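Local coordinates for tartronate semialdehyde reductase (PDB 1VPD), which probably catalyses the NAD(P)H-dependent reduction of tartronate semialdehyde to D-glycerate, the last step of galactarate degradation, at residues A222-P234 against A286-R299. Residues are numbered along the deposited sequence; the frame is centred on the assembly and turned at random. Where two conformers were deposited one is given.
Sequences AKAPMVMDRNFKP and ACYYEKLAKVEVTR
Arg230 and Glu290 form an end-on, two-pronged salt bridge: NH1 reaches the syn lone pair of OE2 at 2.8 Å, and NH2 gives OE1 a nearly straight bond of 2.9 Å, with the two planes 30° apart. Arg230 is the positive-phi residue of the Schellman motif that ends helix 218-228, and bends at chi2 and chi3 (-51° and -62°) fold its chain back toward the carboxylate. Glu290 OE2 also accepts a bond from the backbone N of Val297 on its anti side, tilted from the carboxylate plane, which ties the C-terminal tail to the same buried carboxylate. A water joins Arg230 NH2 to Glu296 OE2.

A second, side-on pair lies nearer the C-terminus, where Arg299 NE donates to Asp229 OD1 (2.8 Å) and NH2 to OD2 (3.0 Å), both from above the carboxylate plane. The methyl CE of Met228, a selenomethionine here, lies over one face of this guanidinium, near NH1.

Apolar and sulfur-aromatic contacts lie beside these charges. Val227 CG1 packs on Ala286 CB (3.7 Å) and Val297 CG1, while Cys287 SG sits over the face of the Phe232 ring, 3.9 Å from its centroid.

In the helical C-terminal domain of this HIBADH-related reductase the tail thus crosses the end of helix 218-228, with Val297 against Pro203 and Arg299 bridged to Asp204 of helix 203-210, while Ala286 of helix 285-293 rests on the long helix 170-198.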
loop_
_atom_site.group_PDB
_atom_site.type_symbol
_atom_site.label_atom_id
_atom_site.label_comp_id
_atom_site.label_asym_id
_atom_site.label_seq_id
_atom_site.Cartn_x
_atom_site.Cartn_y
_atom_site.Cartn_z
ATOM N N ALA A 222 -1.958 -15.439 5.202
ATOM C CA ALA A 222 -2.329 -14.201 5.890
ATOM C C ALA A 222 -3.828 -14.087 6.145
ATOM O O ALA A 222 -4.236 -13.632 7.216
ATOM C CB ALA A 222 -1.872 -12.981 5.099
ATOM N N LYS A 223 -4.639 -14.505 5.172
ATOM C CA LYS A 223 -6.064 -14.191 5.152
ATOM C C LYS A 223 -6.992 -15.340 5.516
ATOM O O LYS A 223 -8.069 -15.079 6.057
ATOM C CB LYS A 223 -6.452 -13.583 3.800
ATOM C CG LYS A 223 -5.658 -12.345 3.410
ATOM C CD LYS A 223 -5.638 -11.271 4.500
ATOM C CE LYS A 223 -5.110 -9.949 3.993
ATOM N NZ LYS A 223 -5.191 -8.897 5.062
ATOM N N ALA A 224 -6.607 -16.593 5.282
ATOM C CA ALA A 224 -7.515 -17.697 5.635
ATOM C C ALA A 224 -7.819 -17.711 7.135
ATOM O O ALA A 224 -8.982 -17.851 7.524
ATOM C CB ALA A 224 -7.023 -19.072 5.146
ATOM N N PRO A 225 -6.799 -17.558 7.979
ATOM C CA PRO A 225 -7.054 -17.485 9.427
ATOM C C PRO A 225 -7.981 -16.330 9.806
ATOM O O PRO A 225 -8.866 -16.529 10.658
ATOM C CB PRO A 225 -5.647 -17.339 10.018
ATOM C CG PRO A 225 -4.775 -18.008 8.998
ATOM C CD PRO A 225 -5.356 -17.522 7.688
HETATM N N MSE A 226 -7.815 -15.163 9.180
HETATM C CA MSE A 226 -8.664 -14.008 9.467
HETATM C C MSE A 226 -10.115 -14.301 9.129
HETATM O O MSE A 226 -11.016 -14.036 9.923
HETATM C CB MSE A 226 -8.176 -12.765 8.712
HETATM C CG MSE A 226 -6.808 -12.282 9.156
HETATM SE SE MSE A 226 -6.247 -10.644 8.265
HETATM C CE MSE A 226 -7.637 -9.409 8.888
ATOM N N VAL A 227 -10.359 -14.834 7.931
ATOM C CA VAL A 227 -11.714 -15.192 7.539
ATOM C C VAL A 227 -12.324 -16.175 8.540
ATOM O O VAL A 227 -13.440 -15.975 9.005
ATOM C CB VAL A 227 -11.755 -15.809 6.119
ATOM C CG1 VAL A 227 -13.154 -16.303 5.794
ATOM C CG2 VAL A 227 -11.297 -14.802 5.080
HETATM N N MSE A 228 -11.598 -17.236 8.866
HETATM C CA MSE A 228 -12.181 -18.296 9.653
HETATM C C MSE A 228 -12.436 -17.824 11.092
HETATM O O MSE A 228 -13.394 -18.275 11.720
HETATM C CB MSE A 228 -11.302 -19.550 9.604
HETATM C CG MSE A 228 -11.302 -20.207 8.230
HETATM SE SE MSE A 228 -10.391 -21.888 8.266
HETATM C CE MSE A 228 -8.625 -21.253 8.421
ATOM N N ASP A 229 -11.608 -16.895 11.568
ATOM C CA ASP A 229 -11.765 -16.296 12.907
ATOM C C ASP A 229 -12.710 -15.095 12.938
ATOM O O ASP A 229 -12.955 -14.499 14.016
ATOM C CB ASP A 229 -10.402 -15.894 13.469
ATOM C CG ASP A 229 -9.532 -17.086 13.802
ATOM O OD1 ASP A 229 -10.070 -18.181 14.011
ATOM O OD2 ASP A 229 -8.304 -17.026 13.843
ATOM N N ARG A 230 -13.259 -14.737 11.775
ATOM C CA ARG A 230 -14.193 -13.625 11.617
ATOM C C ARG A 230 -13.523 -12.300 11.997
ATOM O O ARG A 230 -14.164 -11.399 12.549
ATOM C CB ARG A 230 -15.487 -13.856 12.411
ATOM C CG ARG A 230 -16.029 -15.303 12.361
ATOM C CD ARG A 230 -16.152 -15.859 10.924
ATOM N NE ARG A 230 -17.089 -15.085 10.133
ATOM C CZ ARG A 230 -17.227 -15.189 8.808
ATOM N NH1 ARG A 230 -16.451 -16.011 8.118
ATOM N NH2 ARG A 230 -18.156 -14.487 8.189
ATOM N N ASN A 231 -12.237 -12.200 11.705
ATOM C CA ASN A 231 -11.477 -10.979 11.932
ATOM C C ASN A 231 -11.300 -10.232 10.616
ATOM O O ASN A 231 -10.441 -10.594 9.820
ATOM C CB ASN A 231 -10.117 -11.312 12.508
ATOM C CG ASN A 231 -9.207 -10.099 12.607
ATOM O OD1 ASN A 231 -9.658 -8.940 12.555
ATOM N ND2 ASN A 231 -7.913 -10.358 12.709
ATOM N N PHE A 232 -12.117 -9.202 10.403
ATOM C CA PHE A 232 -12.048 -8.397 9.172
ATOM C C PHE A 232 -11.567 -6.975 9.446
ATOM O O PHE A 232 -11.886 -6.035 8.707
ATOM C CB PHE A 232 -13.402 -8.405 8.467
ATOM C CG PHE A 232 -13.899 -9.795 8.144
ATOM C CD1 PHE A 232 -13.350 -10.505 7.100
ATOM C CD2 PHE A 232 -14.924 -10.387 8.885
ATOM C CE1 PHE A 232 -13.817 -11.786 6.792
ATOM C CE2 PHE A 232 -15.372 -11.656 8.594
ATOM C CZ PHE A 232 -14.829 -12.357 7.553
ATOM N N LYS A 233 -10.789 -6.812 10.506
ATOM C CA LYS A 233 -10.222 -5.514 10.851
ATOM C C LYS A 233 -9.047 -5.149 9.940
ATOM O O LYS A 233 -8.118 -5.928 9.781
ATOM C CB LYS A 233 -9.722 -5.540 12.299
ATOM C CG LYS A 233 -9.213 -4.197 12.800
ATOM C CD LYS A 233 -8.550 -4.297 14.180
ATOM C CE LYS A 233 -8.103 -2.910 14.654
ATOM N NZ LYS A 233 -7.489 -2.984 16.004
ATOM N N PRO A 234 -9.058 -3.963 9.346
ATOM C CA PRO A 234 -7.900 -3.551 8.536
ATOM C C PRO A 234 -6.637 -3.417 9.390
ATOM O O PRO A 234 -6.725 -2.988 10.541
ATOM C CB PRO A 234 -8.297 -2.188 7.969
ATOM C CG PRO A 234 -9.688 -1.987 8.290
ATOM C CD PRO A 234 -10.126 -2.965 9.342
ATOM N N ALA A 286 -14.277 -12.590 1.161
ATOM C CA ALA A 286 -14.901 -13.870 1.517
ATOM C C ALA A 286 -16.387 -13.733 1.825
ATOM O O ALA A 286 -17.174 -14.622 1.475
ATOM C CB ALA A 286 -14.172 -14.534 2.691
ATOM N N CYS A 287 -16.768 -12.619 2.444
ATOM C CA CYS A 287 -18.158 -12.385 2.824
ATOM C C CYS A 287 -19.083 -12.269 1.607
ATOM O O CYS A 287 -20.255 -12.632 1.682
ATOM C CB CYS A 287 -18.284 -11.174 3.749
ATOM S SG CYS A 287 -17.179 -11.216 5.174
ATOM N N TYR A 288 -18.557 -11.775 0.476
ATOM C CA TYR A 288 -19.316 -11.755 -0.764
ATOM C C TYR A 288 -19.733 -13.169 -1.155
ATOM O O TYR A 288 -20.901 -13.443 -1.443
ATOM C CB TYR A 288 -18.483 -11.093 -1.878
ATOM C CG TYR A 288 -19.134 -11.126 -3.238
ATOM C CD1 TYR A 288 -20.014 -10.128 -3.630
ATOM C CD2 TYR A 288 -18.869 -12.147 -4.142
ATOM C CE1 TYR A 288 -20.630 -10.153 -4.890
ATOM C CE2 TYR A 288 -19.487 -12.188 -5.384
ATOM C CZ TYR A 288 -20.368 -11.188 -5.753
ATOM O OH TYR A 288 -20.960 -11.205 -6.986
ATOM N N TYR A 289 -18.764 -14.066 -1.175
ATOM C CA TYR A 289 -19.030 -15.456 -1.498
ATOM C C TYR A 289 -19.934 -16.130 -0.459
ATOM O O TYR A 289 -20.814 -16.913 -0.817
ATOM C CB TYR A 289 -17.729 -16.215 -1.590
ATOM C CG TYR A 289 -16.974 -15.964 -2.878
ATOM C CD1 TYR A 289 -17.207 -16.746 -3.996
ATOM C CD2 TYR A 289 -16.052 -14.934 -2.978
ATOM C CE1 TYR A 289 -16.535 -16.518 -5.182
ATOM C CE2 TYR A 289 -15.356 -14.700 -4.165
ATOM C CZ TYR A 289 -15.597 -15.506 -5.256
ATOM O OH TYR A 289 -14.900 -15.300 -6.423
ATOM N N GLU A 290 -19.709 -15.841 0.825
ATOM C CA GLU A 290 -20.543 -16.416 1.882
ATOM C C GLU A 290 -22.006 -16.046 1.699
ATOM O O GLU A 290 -22.908 -16.858 1.904
ATOM C CB GLU A 290 -20.062 -15.929 3.252
ATOM C CG GLU A 290 -18.722 -16.499 3.655
ATOM C CD GLU A 290 -18.199 -15.952 4.972
ATOM O OE1 GLU A 290 -18.532 -14.795 5.347
ATOM O OE2 GLU A 290 -17.423 -16.689 5.607
ATOM N N LYS A 291 -22.246 -14.797 1.315
ATOM C CA LYS A 291 -23.599 -14.304 1.172
ATOM C C LYS A 291 -24.283 -14.911 -0.046
ATOM O O LYS A 291 -25.464 -15.258 -0.000
ATOM C CB LYS A 291 -23.592 -12.781 1.151
ATOM C CG LYS A 291 -23.355 -12.236 2.569
ATOM C CD LYS A 291 -23.161 -10.714 2.642
ATOM C CE LYS A 291 -22.921 -10.293 4.100
ATOM N NZ LYS A 291 -22.726 -8.826 4.276
ATOM N N LEU A 292 -23.546 -15.090 -1.141
ATOM C CA LEU A 292 -24.158 -15.680 -2.330
ATOM C C LEU A 292 -24.329 -17.216 -2.230
ATOM O O LEU A 292 -25.311 -17.765 -2.727
ATOM C CB LEU A 292 -23.347 -15.316 -3.589
ATOM C CG LEU A 292 -23.700 -14.010 -4.314
ATOM C CD1 LEU A 292 -23.381 -12.798 -3.484
ATOM C CD2 LEU A 292 -22.931 -13.953 -5.643
ATOM N N ALA A 293 -23.398 -17.886 -1.578
ATOM C CA ALA A 293 -23.439 -19.349 -1.408
ATOM C C ALA A 293 -24.245 -19.784 -0.179
ATOM O O ALA A 293 -24.524 -20.972 -0.014
ATOM C CB ALA A 293 -22.047 -19.901 -1.308
ATOM N N LYS A 294 -24.609 -18.830 0.667
ATOM C CA LYS A 294 -25.356 -19.122 1.908
ATOM C C LYS A 294 -24.632 -20.081 2.849
ATOM O O LYS A 294 -25.226 -21.029 3.395
ATOM C CB LYS A 294 -26.767 -19.617 1.588
ATOM C CG LYS A 294 -27.586 -18.644 0.803
ATOM C CD LYS A 294 -27.868 -17.354 1.547
ATOM C CE LYS A 294 -28.997 -16.588 0.877
ATOM N NZ LYS A 294 -29.467 -15.401 1.633
ATOM N N VAL A 295 -23.346 -19.835 3.052
ATOM C CA VAL A 295 -22.555 -20.563 4.041
ATOM C C VAL A 295 -21.419 -19.672 4.530
ATOM O O VAL A 295 -20.927 -18.826 3.787
ATOM C CB VAL A 295 -22.028 -21.907 3.463
ATOM C CG1 VAL A 295 -20.946 -21.664 2.433
ATOM C CG2 VAL A 295 -21.542 -22.822 4.555
ATOM N N GLU A 296 -20.990 -19.855 5.767
ATOM C CA GLU A 296 -19.861 -19.117 6.286
ATOM C C GLU A 296 -18.636 -20.012 6.407
ATOM O O GLU A 296 -18.734 -21.200 6.736
ATOM C CB GLU A 296 -20.235 -18.475 7.637
ATOM C CG GLU A 296 -21.272 -17.389 7.447
ATOM C CD GLU A 296 -21.587 -16.603 8.713
ATOM O OE1 GLU A 296 -21.278 -17.090 9.806
ATOM O OE2 GLU A 296 -22.140 -15.490 8.581
ATOM N N VAL A 297 -17.479 -19.423 6.128
ATOM C CA VAL A 297 -16.196 -20.085 6.204
ATOM C C VAL A 297 -15.635 -19.827 7.605
ATOM O O VAL A 297 -15.179 -18.735 7.894
ATOM C CB VAL A 297 -15.250 -19.553 5.114
ATOM C CG1 VAL A 297 -13.858 -20.117 5.255
ATOM C CG2 VAL A 297 -15.831 -19.898 3.730
ATOM N N THR A 298 -15.709 -20.832 8.466
ATOM C CA THR A 298 -15.401 -20.655 9.894
ATOM C C THR A 298 -14.533 -21.790 10.389
ATOM O O THR A 298 -14.345 -22.792 9.693
ATOM C CB THR A 298 -16.696 -20.631 10.752
ATOM O OG1 THR A 298 -17.332 -21.911 10.703
ATOM C CG2 THR A 298 -17.739 -19.700 10.221
ATOM N N ARG A 299 -14.005 -21.669 11.599
ATOM C CA ARG A 299 -13.254 -22.792 12.150
ATOM C C ARG A 299 -14.170 -24.002 12.307
ATOM O O ARG A 299 -13.671 -25.142 12.356
ATOM C CB ARG A 299 -12.593 -22.457 13.483
ATOM C CG ARG A 299 -11.569 -21.318 13.395
ATOM C CD ARG A 299 -10.273 -21.656 12.669
ATOM N NE ARG A 299 -9.307 -20.564 12.818
ATOM C CZ ARG A 299 -8.042 -20.614 12.456
ATOM N NH1 ARG A 299 -7.504 -21.710 11.950
ATOM N NH2 ARG A 299 -7.268 -19.558 12.645
ATOM O OXT ARG A 299 -15.410 -23.876 12.376
HETATM O O HOH W 1 -20.911 -13.205 9.370
#